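Local coordinates for fatty acid amide hydrolase (Candida albicans, PDB 6KVR), which probably hydrolyses monocarboxylic acid amides to the free carboxylate and ammonium, as a member of the amidase signature family, at residues Pro204-His209 against Lys417-Asn422; Gly170-Lys175 against His402-Leu407; Pro337-Leu342 against Ala373-Ile378; Thr343-Arg348 against Asp461-Pro466; Ile48-Pro53 against His115-Cys120. All blocks are in the same frame, centred on the assembly; numbering follows the deposited sequence.

Contact 1. Residues Pro204-His209 against Lys417-Asn422; sequences PQTLMH and KLTKWN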
# COMPACT_ATOMS: atom_id res chain seq x y z
N PRO A 204 -8.53 -21.37 14.50
CA PRO A 204 -9.99 -21.53 14.58
C PRO A 204 -10.64 -21.61 13.20
O PRO A 204 -10.11 -21.10 12.21
CB PRO A 204 -10.44 -20.28 15.32
CG PRO A 204 -9.37 -19.25 14.92
CD PRO A 204 -8.09 -20.05 14.97
N GLN A 205 -11.81 -22.25 13.17
CA GLN A 205 -12.73 -22.08 12.05
C GLN A 205 -13.03 -20.60 11.80
O GLN A 205 -13.35 -19.85 12.74
CB GLN A 205 -14.01 -22.87 12.37
CG GLN A 205 -15.18 -22.67 11.43
CD GLN A 205 -16.48 -23.14 12.09
OE1 GLN A 205 -17.04 -22.46 12.95
NE2 GLN A 205 -16.95 -24.31 11.69
N THR A 206 -12.93 -20.19 10.53
CA THR A 206 -13.08 -18.85 9.94
C THR A 206 -11.83 -17.99 10.12
O THR A 206 -11.73 -16.94 9.47
CB THR A 206 -14.28 -18.02 10.45
OG1 THR A 206 -14.01 -17.46 11.75
CG2 THR A 206 -15.58 -18.84 10.50
N LEU A 207 -10.87 -18.39 10.96
CA LEU A 207 -9.66 -17.61 11.24
C LEU A 207 -9.98 -16.27 11.89
O LEU A 207 -9.17 -15.36 11.83
CB LEU A 207 -8.82 -17.36 9.97
CG LEU A 207 -8.50 -18.58 9.14
CD1 LEU A 207 -7.58 -18.22 7.96
CD2 LEU A 207 -7.89 -19.66 10.01
N MSE A 208 -11.15 -16.12 12.47
CA MSE A 208 -11.56 -14.86 13.09
C MSE A 208 -12.02 -15.09 14.53
O MSE A 208 -13.10 -14.64 14.93
CB MSE A 208 -12.67 -14.20 12.25
CG MSE A 208 -12.24 -13.80 10.83
SE MSE A 208 -10.91 -12.31 11.01
CE MSE A 208 -12.25 -10.86 11.32
N HIS A 209 -11.20 -15.81 15.29
CA HIS A 209 -11.31 -15.88 16.74
C HIS A 209 -9.97 -15.49 17.35
O HIS A 209 -8.90 -15.83 16.82
CB HIS A 209 -11.63 -17.30 17.31
CG HIS A 209 -12.74 -18.05 16.63
ND1 HIS A 209 -13.24 -19.23 17.14
CD2 HIS A 209 -13.44 -17.80 15.50
CE1 HIS A 209 -14.20 -19.68 16.36
NE2 HIS A 209 -14.34 -18.84 15.35
N LYS A 417 -19.12 -21.48 18.31
CA LYS A 417 -19.69 -20.37 19.06
C LYS A 417 -19.05 -19.03 18.68
O LYS A 417 -19.75 -18.04 18.41
CB LYS A 417 -19.53 -20.62 20.57
CG LYS A 417 -20.00 -19.44 21.42
CD LYS A 417 -19.68 -19.63 22.89
CE LYS A 417 -19.70 -18.28 23.60
NZ LYS A 417 -19.13 -18.37 24.96
N LEU A 418 -17.72 -18.97 18.68
CA LEU A 418 -17.10 -17.68 18.34
C LEU A 418 -17.17 -17.39 16.85
O LEU A 418 -16.87 -16.26 16.46
CB LEU A 418 -15.65 -17.63 18.85
CG LEU A 418 -15.57 -17.52 20.38
CD1 LEU A 418 -14.14 -17.29 20.89
CD2 LEU A 418 -16.53 -16.43 20.92
N THR A 419 -17.58 -18.35 16.03
CA THR A 419 -17.80 -18.10 14.61
C THR A 419 -19.10 -17.33 14.42
O THR A 419 -19.14 -16.33 13.70
CB THR A 419 -17.82 -19.41 13.83
OG1 THR A 419 -16.48 -19.86 13.60
CG2 THR A 419 -18.52 -19.27 12.49
N LYS A 420 -20.17 -17.79 15.08
CA LYS A 420 -21.41 -17.02 15.17
C LYS A 420 -21.12 -15.60 15.66
O LYS A 420 -21.69 -14.62 15.16
CB LYS A 420 -22.39 -17.72 16.11
CG LYS A 420 -22.77 -19.14 15.67
CD LYS A 420 -23.73 -19.79 16.69
CE LYS A 420 -24.35 -21.08 16.15
NZ LYS A 420 -25.19 -21.78 17.18
N TRP A 421 -20.22 -15.47 16.63
CA TRP A 421 -19.87 -14.17 17.17
C TRP A 421 -19.29 -13.25 16.09
O TRP A 421 -19.75 -12.12 15.90
CB TRP A 421 -18.90 -14.35 18.35
CG TRP A 421 -18.42 -13.07 18.92
CD1 TRP A 421 -17.18 -12.51 18.74
CD2 TRP A 421 -19.15 -12.17 19.76
NE1 TRP A 421 -17.11 -11.31 19.42
CE2 TRP A 421 -18.30 -11.08 20.05
CE3 TRP A 421 -20.44 -12.18 20.30
CZ2 TRP A 421 -18.70 -10.01 20.86
CZ3 TRP A 421 -20.84 -11.11 21.10
CH2 TRP A 421 -19.97 -10.05 21.38
N ASN A 422 -18.25 -13.72 15.37
CA ASN A 422 -17.59 -12.81 14.43
C ASN A 422 -18.40 -12.61 13.15
O ASN A 422 -18.25 -11.57 12.49
CB ASN A 422 -16.17 -13.29 14.09
CG ASN A 422 -16.14 -14.38 13.05
OD1 ASN A 422 -16.34 -14.14 11.84
ND2 ASN A 422 -15.88 -15.60 13.49
O HOH W 1 -14.60 -14.53 17.25
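Thr419 OG1 is the polar hub between the loop 204-209 and the helix segment 417-422. Its hydroxyl donates to Gln205 OE1 at 2.7 Å, on a lone pair, and accepts from His209 NE2 at 2.9 Å, in the ring plane, with an N-H...O angle of 154°. Gln205 OE1 also accepts from Thr416 N, and Gln205 NE2 donates to Glu413, which sets the amide. Asn422 ND2 makes a weak bond, tip to tip, to Thr206 OG1 (3.2 Å), the oxygen that closes an ST turn by accepting from Met208 N; ND2 also donates to Leu418 O. Leu418 CB makes a CH-pi contact over one face of the His209 ring, 3.5 Å from its centroid, and Pro204 CB lies on the opposite face. Water 1 donates to Met208 O and Leu418 O. The geometry of this buried contact is consistent with a proton on His209 NE2 and a one-way chain of bonds through Thr419 to Gln205, on the loop that carries Leu207, a predicted substrate-binding residue.

Contact 2. Residues Gly170-Lys175 against His402-Leu407; sequences GGYVSK and HMQRKL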
# COMPACT_ATOMS: atom_id res chain seq x y z
N GLY A 170 -7.04 -24.05 5.98
CA GLY A 170 -7.32 -22.78 6.66
C GLY A 170 -8.45 -22.84 7.66
O GLY A 170 -9.11 -21.82 7.91
N GLY A 171 -8.70 -24.02 8.25
CA GLY A 171 -9.81 -24.22 9.16
C GLY A 171 -11.16 -24.52 8.52
O GLY A 171 -12.13 -24.73 9.26
N TYR A 172 -11.25 -24.54 7.19
CA TYR A 172 -12.51 -24.79 6.49
C TYR A 172 -12.56 -26.25 6.07
O TYR A 172 -11.67 -26.72 5.35
CB TYR A 172 -12.67 -23.88 5.27
CG TYR A 172 -12.68 -22.39 5.58
CD1 TYR A 172 -13.83 -21.77 6.06
CD2 TYR A 172 -11.55 -21.62 5.38
CE1 TYR A 172 -13.85 -20.41 6.33
CE2 TYR A 172 -11.55 -20.26 5.66
CZ TYR A 172 -12.71 -19.66 6.14
OH TYR A 172 -12.72 -18.32 6.40
N VAL A 173 -13.59 -26.97 6.51
CA VAL A 173 -13.66 -28.39 6.15
C VAL A 173 -13.81 -28.55 4.64
O VAL A 173 -13.22 -29.44 4.03
CB VAL A 173 -14.79 -29.09 6.93
CG1 VAL A 173 -15.13 -30.44 6.28
CG2 VAL A 173 -14.36 -29.28 8.38
N SER A 174 -14.58 -27.64 4.01
CA SER A 174 -14.72 -27.66 2.57
C SER A 174 -13.38 -27.66 1.84
O SER A 174 -13.30 -28.15 0.71
CB SER A 174 -15.57 -26.48 2.11
OG SER A 174 -14.83 -25.27 2.23
N LYS A 175 -12.32 -27.16 2.47
CA LYS A 175 -11.01 -27.09 1.83
C LYS A 175 -10.10 -28.26 2.21
O LYS A 175 -8.90 -28.24 1.88
CB LYS A 175 -10.32 -25.77 2.17
CG LYS A 175 -11.01 -24.56 1.58
CD LYS A 175 -10.53 -24.38 0.15
CE LYS A 175 -11.45 -23.57 -0.71
NZ LYS A 175 -10.68 -23.14 -1.90
N HIS A 402 -20.07 -12.81 2.45
CA HIS A 402 -20.15 -13.61 1.23
C HIS A 402 -19.10 -14.72 1.18
O HIS A 402 -19.42 -15.89 0.94
CB HIS A 402 -19.98 -12.73 -0.01
CG HIS A 402 -19.71 -13.52 -1.24
ND1 HIS A 402 -20.68 -14.26 -1.88
CD2 HIS A 402 -18.56 -13.74 -1.93
CE1 HIS A 402 -20.16 -14.88 -2.92
NE2 HIS A 402 -18.87 -14.58 -2.98
N MSE A 403 -17.82 -14.36 1.34
CA MSE A 403 -16.77 -15.38 1.26
C MSE A 403 -16.76 -16.37 2.43
O MSE A 403 -16.57 -17.58 2.22
CB MSE A 403 -15.39 -14.73 1.15
CG MSE A 403 -14.34 -15.73 0.67
SE MSE A 403 -14.67 -16.36 -1.15
CE MSE A 403 -13.93 -14.80 -2.07
N GLN A 404 -16.93 -15.88 3.67
CA GLN A 404 -17.02 -16.80 4.80
C GLN A 404 -18.17 -17.78 4.60
O GLN A 404 -18.02 -18.99 4.83
CB GLN A 404 -17.20 -16.02 6.11
CG GLN A 404 -15.98 -15.22 6.57
CD GLN A 404 -14.90 -16.07 7.26
OE1 GLN A 404 -14.85 -17.30 7.10
NE2 GLN A 404 -14.02 -15.42 8.02
N ARG A 405 -19.34 -17.28 4.17
CA ARG A 405 -20.49 -18.16 3.95
C ARG A 405 -20.22 -19.18 2.83
O ARG A 405 -20.58 -20.35 2.96
CB ARG A 405 -21.73 -17.33 3.63
CG ARG A 405 -23.06 -18.11 3.76
CD ARG A 405 -24.25 -17.17 3.85
NE ARG A 405 -24.22 -16.21 2.76
CZ ARG A 405 -23.91 -14.92 2.91
NH1 ARG A 405 -23.69 -14.40 4.11
NH2 ARG A 405 -23.80 -14.15 1.83
N LYS A 406 -19.57 -18.76 1.74
CA LYS A 406 -19.26 -19.71 0.67
C LYS A 406 -18.34 -20.82 1.16
O LYS A 406 -18.57 -22.00 0.87
CB LYS A 406 -18.63 -19.00 -0.52
CG LYS A 406 -18.35 -19.94 -1.66
CD LYS A 406 -17.01 -19.62 -2.32
CE LYS A 406 -17.16 -18.53 -3.36
NZ LYS A 406 -18.08 -18.95 -4.45
N LEU A 407 -17.29 -20.46 1.91
CA LEU A 407 -16.35 -21.49 2.36
C LEU A 407 -16.97 -22.38 3.43
O LEU A 407 -16.66 -23.57 3.49
CB LEU A 407 -15.07 -20.85 2.87
CG LEU A 407 -14.27 -20.11 1.78
CD1 LEU A 407 -13.47 -18.98 2.39
CD2 LEU A 407 -13.36 -21.08 1.02
O HOH W 2 -16.41 -25.63 5.30
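The backbones come closest at Ser174 and Leu407, whose CA atoms are 6.4 Å apart, where the short 3-10 turn 173-175 faces the helix segment 402-407. Leu407 fills the centre of the interface. Its CB sits over one face of the Tyr172 ring, 3.8 Å from the centroid and 23° off the normal, a CH-pi contact displaced toward the CD1 and CE1 rim of the ring, while Leu407 CD1 reaches on toward Tyr172 CZ. The other methyl, Leu407 CD2, packs 3.6 Å from CE of Lys175, whose chain bends at chi2. At the phenol end, Tyr172 OH donates to Gln404 OE1 across a very short 2.5 Å. The amide oxygen lies near the ring plane, but the hydroxyl stands above the carbonyl plane of Gln404, with ring and amide planes 54° apart. Gln404 NE2 donates to Thr206 O, so both ends of the amide are used and its flip is set. Ser174 OG, in the crowded position between backbone N and carbonyl carbon (chi1 72°), donates 2.8 Å to Leu407 O in the carbonyl plane, and water 2 links the same oxygen to Ser174 N. Val173 packs on helix 20-40 and His402 on Ala435 of the second subunit, so the contact lies between the loop after strand 155-158 and helix 402-409.

Contact 3. Residues Pro337-Leu342 against Ala373-Ile378; sequences PKIGDL and AGAKII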
# COMPACT_ATOMS: atom_id res chain seq x y z
N PRO A 337 18.43 1.45 21.75
CA PRO A 337 18.47 2.74 22.43
C PRO A 337 18.57 2.57 23.94
O PRO A 337 18.30 1.50 24.50
CB PRO A 337 17.14 3.37 22.04
CG PRO A 337 16.22 2.18 21.99
CD PRO A 337 17.05 1.07 21.38
N LYS A 338 18.96 3.66 24.60
CA LYS A 338 18.92 3.73 26.05
C LYS A 338 17.52 4.11 26.49
O LYS A 338 16.87 4.96 25.87
CB LYS A 338 19.93 4.76 26.57
CG LYS A 338 21.27 4.74 25.86
CD LYS A 338 22.27 5.69 26.52
CE LYS A 338 23.31 6.18 25.51
NZ LYS A 338 24.38 6.98 26.17
N ILE A 339 17.04 3.47 27.56
CA ILE A 339 15.69 3.74 28.06
C ILE A 339 15.50 5.23 28.29
O ILE A 339 14.42 5.78 28.02
CB ILE A 339 15.41 2.94 29.34
CG1 ILE A 339 15.50 1.44 29.07
CG2 ILE A 339 14.03 3.28 29.86
CD1 ILE A 339 14.38 0.91 28.20
N GLY A 340 16.54 5.91 28.77
CA GLY A 340 16.45 7.34 29.03
C GLY A 340 16.31 8.20 27.79
O GLY A 340 16.05 9.40 27.91
N ASP A 341 16.46 7.61 26.60
CA ASP A 341 16.26 8.33 25.35
C ASP A 341 14.83 8.22 24.81
O ASP A 341 14.51 8.90 23.83
CB ASP A 341 17.24 7.81 24.29
CG ASP A 341 18.69 8.21 24.58
OD1 ASP A 341 19.60 7.39 24.30
OD2 ASP A 341 18.92 9.33 25.09
N LEU A 342 13.96 7.41 25.44
CA LEU A 342 12.65 7.08 24.88
C LEU A 342 11.54 7.95 25.47
O LEU A 342 11.54 8.26 26.66
CB LEU A 342 12.31 5.60 25.14
CG LEU A 342 13.27 4.52 24.65
CD1 LEU A 342 13.09 3.23 25.41
CD2 LEU A 342 13.10 4.26 23.17
N ALA A 373 14.07 4.20 34.96
CA ALA A 373 15.25 4.18 34.11
C ALA A 373 15.42 5.46 33.30
O ALA A 373 16.33 5.54 32.47
CB ALA A 373 15.21 2.96 33.19
N GLY A 374 14.56 6.46 33.52
CA GLY A 374 14.72 7.76 32.89
C GLY A 374 13.87 8.08 31.67
O GLY A 374 14.15 9.07 30.99
N ALA A 375 12.83 7.29 31.37
CA ALA A 375 12.04 7.55 30.17
C ALA A 375 11.00 8.62 30.43
O ALA A 375 10.37 8.67 31.49
CB ALA A 375 11.35 6.27 29.69
N LYS A 376 10.81 9.49 29.44
CA LYS A 376 9.68 10.41 29.46
C LYS A 376 8.41 9.63 29.12
O LYS A 376 8.29 9.07 28.03
CB LYS A 376 9.91 11.55 28.47
CG LYS A 376 8.84 12.65 28.47
CD LYS A 376 9.00 13.53 27.23
CE LYS A 376 8.40 14.93 27.38
NZ LYS A 376 6.91 14.95 27.51
N ILE A 377 7.47 9.57 30.06
CA ILE A 377 6.20 8.90 29.82
C ILE A 377 5.11 9.95 29.73
O ILE A 377 5.14 10.98 30.43
CB ILE A 377 5.85 7.84 30.90
CG1 ILE A 377 5.43 8.51 32.19
CG2 ILE A 377 7.02 6.87 31.14
CD1 ILE A 377 4.26 7.80 32.84
N ILE A 378 4.16 9.72 28.83
CA ILE A 378 2.99 10.57 28.63
C ILE A 378 1.77 9.71 28.91
O ILE A 378 1.66 8.61 28.35
CB ILE A 378 2.94 11.14 27.20
CG1 ILE A 378 4.14 12.04 26.92
CG2 ILE A 378 1.63 11.85 26.93
CD1 ILE A 378 4.22 12.51 25.48
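The first shell is a close meeting of two glycines: Gly340 CA lies 3.5 Å from Gly374 O, a CA-H...O contact with 147° at the hydrogen, and the two CA atoms are only 4.3 Å apart. Beside it, the CG2 branch of Ile339 touches Ala373 CB at 3.5 Å and reaches Ala375 CB at 4.0 Å, so this one methyl spans both alanines across the glycine between them. Ala375 CB also lies 3.5 Å from Ile339 O and 3.6 Å from Leu342 O. Ile339 CG2 stands anti to the backbone N (chi1 -61° for CG1), which turns it to the alanines and sends the longer branch away. The only hydrogen bond between the segments is weak: Lys376 N donates to Leu342 O over 3.1 Å, at 131°. The second shell is consistent with these positions. Gly374, the first residue to leave helical angles after helix 357-372, forms a Schellman motif, and its positive phi swings the chain out toward strand 376-379. Across from it, the 3-10 turn 339-341 leads toward strand 343-346, and Leu342 N, just after the turn, donates back to Ile339 O. Ile339 also packs on Leu370 and on Ala561 and Ile562 of helix 552-565. The chemistry is mainly that of apolar methyl contacts and close backbone approach, with little directional bonding.

Contact 4. Residues Thr343-Arg348 against Asp461-Pro466; sequences TVAIIR and DFILSP
Strands 343-346 and 462-466 are parallel neighbours in the mixed central sheet, in register from Val344 with Phe462 to Ile346 with Leu464, their axes 34° apart and 4.6 Å at closest approach. Two backbone bonds are nearly linear: Leu464 N donates to Ala345 O and Ile347 N to Leu464 O, both at 2.8 Å and close to the C=O axis. Ala345 N donates to Phe462 O. Leu464 can be followed from CB outward on the face it shares with Val344 and Ile346. Its CB is wedged between Val344 CG1 and Ile346 CD1, 3.8 Å from each. With CG anti to the backbone N (chi1 178°), the chain runs beside Ile346, both pointing the same way, and Leu464 CD2 again meets Ile346 CD1 at 3.8 Å. Beyond these partners Leu464 packs on Val366; helix 357-372 covers the part with Ile346 and Leu464, and helix 552-565 the Phe462 end. Ile347 CD1 rests on Ile463 CG2, and Trp487 of helix 482-490 packs against both residues. At the start of the pair the pattern changes, for Thr343 O accepts from Asp461 N and, weakly, from Phe462 N. Asp461 OD2 accepts from Thr343 N at 2.9 Å and 163° through its anti lone pair, and water 3 donates to the same oxygen.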
# COMPACT_ATOMS: atom_id res chain seq x y z
N THR A 343 10.59 8.32 24.62
CA THR A 343 9.32 8.91 25.05
C THR A 343 8.21 7.90 24.77
O THR A 343 8.04 7.46 23.63
CB THR A 343 9.06 10.24 24.34
OG1 THR A 343 10.14 11.14 24.61
CG2 THR A 343 7.75 10.87 24.82
N VAL A 344 7.47 7.51 25.81
CA VAL A 344 6.48 6.45 25.70
C VAL A 344 5.12 6.98 26.15
O VAL A 344 4.98 7.42 27.29
CB VAL A 344 6.88 5.20 26.51
CG1 VAL A 344 5.92 4.06 26.23
CG2 VAL A 344 8.30 4.77 26.19
N ALA A 345 4.13 6.92 25.26
CA ALA A 345 2.75 7.20 25.63
C ALA A 345 2.08 5.92 26.12
O ALA A 345 2.27 4.84 25.55
CB ALA A 345 1.99 7.79 24.44
N ILE A 346 1.32 6.04 27.21
CA ILE A 346 0.75 4.89 27.90
C ILE A 346 -0.75 4.91 27.71
O ILE A 346 -1.40 5.93 27.97
CB ILE A 346 1.11 4.88 29.40
CG1 ILE A 346 2.60 5.17 29.60
CG2 ILE A 346 0.73 3.53 30.04
CD1 ILE A 346 3.51 4.09 29.02
N ILE A 347 -1.31 3.78 27.29
CA ILE A 347 -2.75 3.59 27.27
C ILE A 347 -3.09 2.70 28.46
O ILE A 347 -2.78 1.51 28.47
CB ILE A 347 -3.23 2.97 25.94
CG1 ILE A 347 -3.07 3.99 24.80
CG2 ILE A 347 -4.69 2.52 26.03
CD1 ILE A 347 -3.46 3.44 23.42
N ARG A 348 -3.71 3.29 29.49
CA ARG A 348 -4.17 2.52 30.64
C ARG A 348 -5.55 1.91 30.42
O ARG A 348 -5.90 0.94 31.11
CB ARG A 348 -4.24 3.39 31.90
CG ARG A 348 -3.02 4.24 32.15
CD ARG A 348 -2.11 3.54 33.10
NE ARG A 348 -0.97 4.37 33.49
CZ ARG A 348 -0.16 4.05 34.49
NH1 ARG A 348 -0.37 2.97 35.23
NH2 ARG A 348 0.88 4.83 34.75
N ASP A 461 7.93 8.35 20.77
CA ASP A 461 8.55 7.22 20.07
C ASP A 461 7.63 6.00 19.99
O ASP A 461 7.55 5.37 18.93
CB ASP A 461 9.85 6.81 20.76
CG ASP A 461 10.90 7.91 20.75
OD1 ASP A 461 11.44 8.21 19.66
OD2 ASP A 461 11.22 8.46 21.83
N PHE A 462 6.95 5.63 21.08
CA PHE A 462 6.16 4.40 21.11
C PHE A 462 4.93 4.57 21.98
O PHE A 462 4.86 5.43 22.85
CB PHE A 462 6.97 3.21 21.62
CG PHE A 462 8.26 3.02 20.90
CD1 PHE A 462 8.29 2.44 19.64
CD2 PHE A 462 9.45 3.44 21.47
CE1 PHE A 462 9.50 2.28 18.96
CE2 PHE A 462 10.66 3.29 20.79
CZ PHE A 462 10.68 2.70 19.53
N ILE A 463 3.94 3.71 21.73
CA ILE A 463 2.73 3.63 22.53
C ILE A 463 2.71 2.28 23.22
O ILE A 463 2.90 1.24 22.57
CB ILE A 463 1.47 3.88 21.68
CG1 ILE A 463 1.60 5.24 20.97
CG2 ILE A 463 0.20 3.89 22.53
CD1 ILE A 463 0.46 5.57 20.04
N LEU A 464 2.55 2.29 24.53
CA LEU A 464 2.50 1.08 25.35
C LEU A 464 1.06 0.89 25.80
O LEU A 464 0.42 1.86 26.25
CB LEU A 464 3.43 1.19 26.55
CG LEU A 464 3.48 0.03 27.55
CD1 LEU A 464 3.95 -1.25 26.88
CD2 LEU A 464 4.38 0.35 28.75
N SER A 465 0.55 -0.32 25.68
CA SER A 465 -0.88 -0.54 25.91
C SER A 465 -1.11 -2.01 26.22
O SER A 465 -0.26 -2.86 25.92
CB SER A 465 -1.69 -0.11 24.67
OG SER A 465 -1.48 -1.03 23.62
N PRO A 466 -2.27 -2.35 26.80
CA PRO A 466 -2.62 -3.76 26.99
C PRO A 466 -2.79 -4.46 25.65
O PRO A 466 -2.95 -3.83 24.61
CB PRO A 466 -3.96 -3.71 27.75
CG PRO A 466 -4.06 -2.27 28.28
CD PRO A 466 -3.35 -1.45 27.26
O HOH W 3 12.70 10.51 22.83

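Contact 5. Residues Ile48-Pro53 against His115-Cys120; sequences IELPKP and HQFTNC
Ile48 O is the best-held polar atom here, gripped across the contact by one strong bond: Gln116 NE2 donates to it at 2.6 Å and 163°. The oxygen lies within 10° of the amide plane of Gln116, although the donor sits above the carbonyl plane of Ile48. The same amide turns its OE1 to Ile48 N, 3.1 Å away in a weak bond, so one side-chain amide addresses both polar groups of a single residue. Gln116 achieves this with an extended chain beyond CG, reaching from the last turn of helix 100-118 to the loop 48-53. Next to it Leu50 comes in from the loop: its CG approaches Gln116 NE2 tip to tip, while its CD2 methyl lies over one face of Phe117, 3.9 Å from the centroid and nearest CZ at 3.6 Å. Leu50 and Phe117 run antiparallel alongside one another. Tyr67 of helix 64-70 packs on both Pro51 and Phe117. A side-chain amide thus stands in for a backbone partner, its orientation favoured by one good bond and one weak one, and the loop 48-53 is joined to the helix end by these and a CH-pi contact, near the surface and away from the annotated sites.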
# COMPACT_ATOMS: atom_id res chain seq x y z
N ILE A 48 4.55 -39.45 26.29
CA ILE A 48 4.66 -39.67 27.72
C ILE A 48 3.30 -40.10 28.26
O ILE A 48 2.27 -39.90 27.61
CB ILE A 48 5.23 -38.39 28.40
CG1 ILE A 48 6.76 -38.46 28.42
CG2 ILE A 48 4.56 -38.05 29.75
CD1 ILE A 48 7.39 -37.29 29.05
N GLU A 49 3.30 -40.76 29.41
CA GLU A 49 2.08 -41.08 30.14
C GLU A 49 1.69 -39.87 30.98
O GLU A 49 2.46 -39.46 31.87
CB GLU A 49 2.27 -42.33 31.00
CG GLU A 49 1.87 -43.62 30.31
CD GLU A 49 2.55 -44.87 30.86
OE1 GLU A 49 2.70 -45.01 32.10
OE2 GLU A 49 2.96 -45.71 30.03
N LEU A 50 0.52 -39.30 30.70
CA LEU A 50 0.11 -38.07 31.36
C LEU A 50 -0.11 -38.30 32.86
O LEU A 50 -0.50 -39.39 33.28
CB LEU A 50 -1.16 -37.53 30.71
CG LEU A 50 -0.97 -36.96 29.29
CD1 LEU A 50 -2.30 -36.52 28.68
CD2 LEU A 50 0.03 -35.82 29.32
N PRO A 51 0.16 -37.29 33.69
CA PRO A 51 -0.03 -37.46 35.14
C PRO A 51 -1.48 -37.72 35.52
O PRO A 51 -1.74 -38.43 36.50
CB PRO A 51 0.50 -36.15 35.73
CG PRO A 51 0.53 -35.18 34.58
CD PRO A 51 0.81 -36.01 33.36
N LYS A 52 -2.44 -37.15 34.79
CA LYS A 52 -3.86 -37.45 34.89
C LYS A 52 -4.43 -37.37 33.48
O LYS A 52 -3.76 -36.85 32.58
CB LYS A 52 -4.60 -36.47 35.80
CG LYS A 52 -4.04 -36.23 37.19
CD LYS A 52 -5.17 -35.73 38.10
CE LYS A 52 -4.68 -34.79 39.20
NZ LYS A 52 -3.93 -33.64 38.64
N PRO A 53 -5.64 -37.88 33.24
CA PRO A 53 -6.29 -37.64 31.94
C PRO A 53 -6.27 -36.15 31.60
O PRO A 53 -6.30 -35.29 32.49
CB PRO A 53 -7.71 -38.16 32.17
CG PRO A 53 -7.51 -39.29 33.16
CD PRO A 53 -6.41 -38.81 34.08
N HIS A 115 2.33 -30.80 21.83
CA HIS A 115 1.05 -31.27 21.30
C HIS A 115 0.29 -32.13 22.30
O HIS A 115 -0.93 -32.02 22.42
CB HIS A 115 1.26 -32.06 20.00
CG HIS A 115 -0.03 -32.54 19.40
ND1 HIS A 115 -0.99 -31.68 18.91
CD2 HIS A 115 -0.53 -33.79 19.25
CE1 HIS A 115 -2.01 -32.38 18.45
NE2 HIS A 115 -1.77 -33.66 18.66
N GLN A 116 1.00 -33.03 22.99
CA GLN A 116 0.33 -33.94 23.93
C GLN A 116 -0.38 -33.17 25.04
O GLN A 116 -1.45 -33.59 25.51
CB GLN A 116 1.34 -34.92 24.51
CG GLN A 116 0.80 -36.32 24.66
CD GLN A 116 1.61 -37.17 25.63
OE1 GLN A 116 2.80 -36.95 25.83
NE2 GLN A 116 0.94 -38.13 26.26
N PHE A 117 0.16 -32.03 25.44
CA PHE A 117 -0.46 -31.22 26.48
C PHE A 117 -1.40 -30.14 25.93
O PHE A 117 -2.49 -29.96 26.47
CB PHE A 117 0.63 -30.57 27.34
CG PHE A 117 1.26 -31.52 28.33
CD1 PHE A 117 0.69 -31.73 29.59
CD2 PHE A 117 2.43 -32.21 28.01
CE1 PHE A 117 1.29 -32.60 30.51
CE2 PHE A 117 3.02 -33.08 28.91
CZ PHE A 117 2.45 -33.27 30.17
N THR A 118 -1.00 -29.42 24.87
CA THR A 118 -1.78 -28.27 24.43
C THR A 118 -2.67 -28.52 23.21
O THR A 118 -3.56 -27.70 22.96
CB THR A 118 -0.86 -27.09 24.12
OG1 THR A 118 -0.02 -27.44 23.02
CG2 THR A 118 -0.02 -26.73 25.35
N ASN A 119 -2.46 -29.60 22.45
CA ASN A 119 -3.23 -29.89 21.23
C ASN A 119 -2.98 -28.82 20.17
O ASN A 119 -3.88 -28.43 19.42
CB ASN A 119 -4.73 -30.04 21.53
CG ASN A 119 -5.50 -30.70 20.39
OD1 ASN A 119 -5.05 -31.69 19.81
ND2 ASN A 119 -6.67 -30.15 20.06
N CYS A 120 -1.73 -28.37 20.08
CA CYS A 120 -1.34 -27.26 19.23
C CYS A 120 -1.05 -27.63 17.77
O CYS A 120 -0.97 -26.72 16.93
CB CYS A 120 -0.10 -26.57 19.82
SG CYS A 120 1.30 -27.69 19.98

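How the contacts relate
Contacts 1 and 2 touch, 12 Å between centres, through Thr206 O and Gln404 NE2: the successive helices 402-409 and 417-423 hold neighbouring loops near the predicted substrate site, both buried and rich in side-chain hydrogen bonds. Contacts 3 and 4, also 12 Å apart, belong to the far end of the sheet: contact 3 holds the lead-in to strand 343-346 and the start of its neighbour 376-379, while contact 4 holds strand 343-346 itself against 462-466. Contact 4 is buried and bonded mainly through backbone, whereas contact 3, at the outermost strand, is partly buried and mostly apolar. Contact 5 stands alone at the surface, its centre about 26 Å from that of contact 1, and combines one amide with one aromatic face.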